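Local structure of ABC-type branched-chain amino acid transport systems periplasmic component-like protein (4N03) at residues L49-E63 against K301-Y315. The protein probably serves as the substrate-binding component of an ABC transporter, capturing a fatty acid such as palmitic acid between its two lobes. Sequence-based numbering, arbitrary orientation.
Sequences LGKSITQAQQLYYEE and KYPKDPLDSGVVNGY
Ile53 and Gly314 mark the point where two helices come into direct backbone contact: their CA atoms lie 4.1 Å apart, and the axes of 49-63 and 309-315 approach to 7.0 Å while running in the same general sense, crossing at -42°, an example of helices packing closely where glycines line the interface. Gly314 and Gly310 present bare backbone to the first helix; the CA of Gly314 offers a C-H...O contact to Ile53 O, and Ile53 CA makes another to Gly310 O. Beyond this crossing Tyr315 enters as a knob among Ala56, Leu59, Tyr60 and Glu63. The edge of Tyr60 points at the Tyr315 face in a T-shaped pair, centroids 4.8 Å apart and planes at 67°, and Tyr315 OH gives a very short 2.4 Å hydrogen bond to Glu63 OE1. At the other end, Asp308 divides its carboxylate: OD1 caps the helix start at Val311 N and, weakly, Gly310 N, whereas OD2 accepts from Ser52 OG at 2.6 Å. The loop that precedes this helix, from Tyr302 to Asp308, is fastened by Gln55, whose extended chain lies over one face of Tyr302 with its amide stacked nearly parallel to the ring. Its NE2 donates almost straight (167°) to Asp305 OD2, 3.0 Å away, and also bonds to Tyr298 OH of helix 289-301; Lys51 NZ forms a salt bridge to Asp305 OD1. Helix 47-66 lies between helix 309-330 and the parallel sheet of this lobe, where Thr54 and Tyr61 pack on strands 33-40 and 74-81, while Leu49 and Gly310 touch the bound palmitic acid.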
# COMPACT_ATOMS: atom_id res chain seq x y z
N LEU A 49 -2.18 -3.56 -10.32
CA LEU A 49 -1.69 -3.73 -8.94
C LEU A 49 -2.73 -4.43 -8.09
O LEU A 49 -2.38 -5.32 -7.33
CB LEU A 49 -1.24 -2.41 -8.33
CG LEU A 49 0.03 -1.86 -9.02
CD1 LEU A 49 0.18 -0.40 -8.71
CD2 LEU A 49 1.30 -2.59 -8.60
N GLY A 50 -4.00 -4.11 -8.25
CA GLY A 50 -5.02 -4.84 -7.53
C GLY A 50 -5.05 -6.30 -7.92
O GLY A 50 -5.24 -7.18 -7.08
N LYS A 51 -4.86 -6.60 -9.21
CA LYS A 51 -4.74 -7.98 -9.66
C LYS A 51 -3.60 -8.68 -8.99
O LYS A 51 -3.76 -9.82 -8.51
CB LYS A 51 -4.63 -8.04 -11.17
CG LYS A 51 -4.65 -9.44 -11.75
CD LYS A 51 -4.54 -9.46 -13.27
CE LYS A 51 -4.65 -10.91 -13.78
NZ LYS A 51 -4.65 -10.94 -15.24
N SER A 52 -2.42 -8.05 -8.93
CA SER A 52 -1.28 -8.68 -8.33
C SER A 52 -1.50 -8.95 -6.86
O SER A 52 -1.12 -10.03 -6.35
CB SER A 52 -0.05 -7.82 -8.49
OG SER A 52 0.30 -7.67 -9.84
N ILE A 53 -2.03 -7.95 -6.14
CA ILE A 53 -2.28 -8.11 -4.72
C ILE A 53 -3.24 -9.28 -4.45
O ILE A 53 -3.02 -10.11 -3.59
CB ILE A 53 -2.80 -6.80 -4.10
CG1 ILE A 53 -1.74 -5.70 -4.21
CG2 ILE A 53 -3.17 -7.01 -2.66
CD1 ILE A 53 -2.31 -4.31 -4.00
N THR A 54 -4.31 -9.27 -5.21
CA THR A 54 -5.37 -10.26 -5.08
C THR A 54 -4.85 -11.68 -5.39
O THR A 54 -5.13 -12.61 -4.65
CB THR A 54 -6.54 -9.90 -5.96
OG1 THR A 54 -7.05 -8.66 -5.50
CG2 THR A 54 -7.66 -10.91 -5.90
N GLN A 55 -4.08 -11.78 -6.46
CA GLN A 55 -3.52 -13.07 -6.82
C GLN A 55 -2.52 -13.55 -5.84
O GLN A 55 -2.42 -14.76 -5.56
CB GLN A 55 -2.92 -13.02 -8.25
CG GLN A 55 -4.01 -12.95 -9.30
CD GLN A 55 -3.55 -13.09 -10.74
OE1 GLN A 55 -4.38 -13.39 -11.61
NE2 GLN A 55 -2.31 -12.84 -11.01
N ALA A 56 -1.70 -12.65 -5.27
CA ALA A 56 -0.76 -13.06 -4.27
C ALA A 56 -1.40 -13.55 -2.99
O ALA A 56 -0.92 -14.50 -2.37
CB ALA A 56 0.27 -11.97 -3.97
N GLN A 57 -2.51 -12.92 -2.61
CA GLN A 57 -3.30 -13.40 -1.47
C GLN A 57 -3.83 -14.81 -1.79
O GLN A 57 -3.75 -15.68 -0.93
CB GLN A 57 -4.47 -12.46 -1.17
CG GLN A 57 -4.04 -11.12 -0.58
CD GLN A 57 -4.79 -10.72 0.65
OE1 GLN A 57 -5.83 -11.26 1.00
NE2 GLN A 57 -4.27 -9.70 1.34
N GLN A 58 -4.39 -15.00 -2.97
CA GLN A 58 -4.93 -16.32 -3.33
C GLN A 58 -3.78 -17.39 -3.31
O GLN A 58 -4.01 -18.54 -2.88
CB GLN A 58 -5.77 -16.30 -4.65
CG GLN A 58 -7.02 -15.36 -4.77
CD GLN A 58 -8.34 -15.74 -4.03
OE1 GLN A 58 -8.55 -16.88 -3.62
NE2 GLN A 58 -9.25 -14.77 -3.88
N LEU A 59 -2.60 -17.04 -3.75
CA LEU A 59 -1.47 -17.94 -3.68
C LEU A 59 -1.18 -18.37 -2.25
O LEU A 59 -1.04 -19.58 -1.97
CB LEU A 59 -0.23 -17.26 -4.27
CG LEU A 59 1.05 -18.10 -4.21
CD1 LEU A 59 1.03 -19.38 -4.98
CD2 LEU A 59 2.24 -17.24 -4.62
N TYR A 60 -1.12 -17.40 -1.35
CA TYR A 60 -0.88 -17.70 0.05
C TYR A 60 -1.99 -18.65 0.60
O TYR A 60 -1.71 -19.64 1.26
CB TYR A 60 -0.83 -16.38 0.88
CG TYR A 60 -0.14 -16.55 2.22
CD1 TYR A 60 -0.78 -17.16 3.30
CD2 TYR A 60 1.17 -16.13 2.40
CE1 TYR A 60 -0.10 -17.34 4.51
CE2 TYR A 60 1.84 -16.32 3.57
CZ TYR A 60 1.20 -16.91 4.64
OH TYR A 60 1.90 -17.11 5.80
N TYR A 61 -3.25 -18.30 0.36
CA TYR A 61 -4.35 -19.08 0.92
C TYR A 61 -4.35 -20.49 0.32
O TYR A 61 -4.64 -21.44 1.03
CB TYR A 61 -5.71 -18.42 0.71
CG TYR A 61 -5.81 -17.03 1.30
CD1 TYR A 61 -5.23 -16.72 2.52
CD2 TYR A 61 -6.43 -16.01 0.62
CE1 TYR A 61 -5.28 -15.45 3.04
CE2 TYR A 61 -6.49 -14.72 1.16
CZ TYR A 61 -5.89 -14.44 2.36
OH TYR A 61 -5.87 -13.18 2.91
N GLU A 62 -4.04 -20.63 -0.97
CA GLU A 62 -3.91 -21.97 -1.56
C GLU A 62 -2.81 -22.77 -0.84
O GLU A 62 -2.99 -23.99 -0.60
CB GLU A 62 -3.62 -21.86 -3.06
CG GLU A 62 -3.19 -23.16 -3.74
CD GLU A 62 -2.71 -22.92 -5.18
OE1 GLU A 62 -3.57 -22.89 -6.09
OE2 GLU A 62 -1.46 -22.76 -5.39
N GLU A 63 -1.64 -22.21 -0.63
CA GLU A 63 -0.56 -22.89 0.10
C GLU A 63 -1.02 -23.33 1.49
O GLU A 63 -0.74 -24.46 1.92
CB GLU A 63 0.66 -21.99 0.22
CG GLU A 63 1.32 -21.74 -1.13
CD GLU A 63 2.36 -20.63 -1.13
OE1 GLU A 63 2.45 -19.82 -0.15
OE2 GLU A 63 3.10 -20.55 -2.16
N LYS A 301 2.74 -20.06 -10.47
CA LYS A 301 1.29 -20.11 -10.49
C LYS A 301 0.71 -19.21 -11.57
O LYS A 301 -0.32 -19.55 -12.19
CB LYS A 301 0.72 -19.70 -9.12
CG LYS A 301 -0.78 -19.65 -9.04
CD LYS A 301 -1.46 -21.01 -9.14
CE LYS A 301 -2.97 -20.88 -9.10
NZ LYS A 301 -3.65 -22.18 -9.39
N TYR A 302 1.35 -18.06 -11.78
CA TYR A 302 0.82 -17.01 -12.66
C TYR A 302 1.90 -16.57 -13.65
O TYR A 302 2.36 -15.45 -13.65
CB TYR A 302 0.36 -15.82 -11.87
CG TYR A 302 -0.66 -16.12 -10.82
CD1 TYR A 302 -1.99 -16.33 -11.12
CD2 TYR A 302 -0.31 -16.04 -9.47
CE1 TYR A 302 -2.95 -16.54 -10.15
CE2 TYR A 302 -1.25 -16.25 -8.49
CZ TYR A 302 -2.58 -16.48 -8.81
OH TYR A 302 -3.50 -16.67 -7.78
N PRO A 303 2.27 -17.45 -14.60
CA PRO A 303 3.39 -17.17 -15.48
C PRO A 303 3.23 -15.94 -16.41
O PRO A 303 4.24 -15.38 -16.84
CB PRO A 303 3.49 -18.44 -16.33
CG PRO A 303 2.23 -19.20 -16.08
CD PRO A 303 1.71 -18.78 -14.76
N LYS A 304 1.99 -15.52 -16.69
CA LYS A 304 1.71 -14.43 -17.64
C LYS A 304 1.50 -13.07 -16.96
O LYS A 304 1.20 -12.06 -17.63
CB LYS A 304 0.48 -14.78 -18.48
CG LYS A 304 0.52 -16.18 -19.08
CD LYS A 304 -0.65 -16.41 -20.01
CE LYS A 304 -0.73 -17.86 -20.48
NZ LYS A 304 -2.00 -18.11 -21.22
N ASP A 305 1.63 -13.03 -15.64
CA ASP A 305 1.34 -11.79 -14.89
C ASP A 305 2.63 -11.29 -14.29
O ASP A 305 3.16 -11.88 -13.38
CB ASP A 305 0.31 -12.01 -13.79
CG ASP A 305 -1.06 -12.33 -14.32
OD1 ASP A 305 -1.57 -11.56 -15.19
OD2 ASP A 305 -1.62 -13.34 -13.86
N PRO A 306 3.11 -10.16 -14.74
CA PRO A 306 4.41 -9.73 -14.28
C PRO A 306 4.51 -9.60 -12.76
O PRO A 306 3.57 -9.20 -12.12
CB PRO A 306 4.58 -8.36 -14.96
CG PRO A 306 3.77 -8.47 -16.20
CD PRO A 306 2.57 -9.26 -15.79
N LEU A 307 5.64 -9.97 -12.21
CA LEU A 307 5.93 -9.71 -10.82
C LEU A 307 5.96 -8.20 -10.59
O LEU A 307 6.38 -7.45 -11.46
CB LEU A 307 7.26 -10.32 -10.41
CG LEU A 307 7.31 -11.84 -10.41
CD1 LEU A 307 8.74 -12.26 -10.24
CD2 LEU A 307 6.47 -12.43 -9.30
N ASP A 308 5.52 -7.72 -9.41
CA ASP A 308 5.53 -6.32 -9.06
C ASP A 308 5.46 -6.21 -7.56
O ASP A 308 5.36 -7.21 -6.85
CB ASP A 308 4.42 -5.57 -9.80
CG ASP A 308 3.03 -5.96 -9.41
OD1 ASP A 308 2.80 -6.32 -8.23
OD2 ASP A 308 2.12 -5.84 -10.28
N SER A 309 5.49 -4.98 -7.06
CA SER A 309 5.56 -4.77 -5.63
C SER A 309 4.20 -5.05 -4.97
O SER A 309 4.13 -5.31 -3.78
CB SER A 309 6.10 -3.38 -5.35
OG SER A 309 7.45 -3.29 -5.76
N GLY A 310 3.11 -5.08 -5.75
CA GLY A 310 1.84 -5.51 -5.25
C GLY A 310 1.81 -6.98 -4.87
O GLY A 310 1.08 -7.40 -3.96
N VAL A 311 2.59 -7.82 -5.57
CA VAL A 311 2.71 -9.22 -5.19
C VAL A 311 3.21 -9.33 -3.73
O VAL A 311 2.70 -10.11 -2.95
CB VAL A 311 3.60 -10.00 -6.18
CG1 VAL A 311 3.81 -11.44 -5.71
CG2 VAL A 311 3.00 -9.98 -7.59
N VAL A 312 4.26 -8.59 -3.43
CA VAL A 312 4.81 -8.58 -2.07
C VAL A 312 3.75 -8.14 -1.06
O VAL A 312 3.54 -8.76 -0.04
CB VAL A 312 6.07 -7.67 -1.97
CG1 VAL A 312 6.69 -7.81 -0.59
CG2 VAL A 312 7.09 -8.04 -3.02
N ASN A 313 3.05 -7.05 -1.39
CA ASN A 313 2.03 -6.51 -0.53
C ASN A 313 0.90 -7.48 -0.25
O ASN A 313 0.47 -7.65 0.88
CB ASN A 313 1.48 -5.21 -1.14
CG ASN A 313 0.43 -4.55 -0.27
OD1 ASN A 313 0.66 -4.21 0.92
ND2 ASN A 313 -0.68 -4.34 -0.84
N GLY A 314 0.44 -8.16 -1.31
CA GLY A 314 -0.65 -9.10 -1.09
C GLY A 314 -0.21 -10.32 -0.31
O GLY A 314 -0.94 -10.80 0.55
N TYR A 315 0.95 -10.89 -0.63
CA TYR A 315 1.40 -12.06 0.10
C TYR A 315 1.56 -11.71 1.58
O TYR A 315 1.18 -12.47 2.44
CB TYR A 315 2.72 -12.54 -0.51
CG TYR A 315 3.04 -14.00 -0.29
CD1 TYR A 315 2.31 -14.97 -0.92
CD2 TYR A 315 4.05 -14.37 0.52
CE1 TYR A 315 2.65 -16.35 -0.82
CE2 TYR A 315 4.39 -15.71 0.67
CZ TYR A 315 3.65 -16.68 0.03
OH TYR A 315 4.05 -18.03 0.13
O HOH W 1 1.02 -9.95 -11.22
O HOH W 2 -4.20 -14.76 -13.90
O HOH W 3 -2.43 -7.40 1.21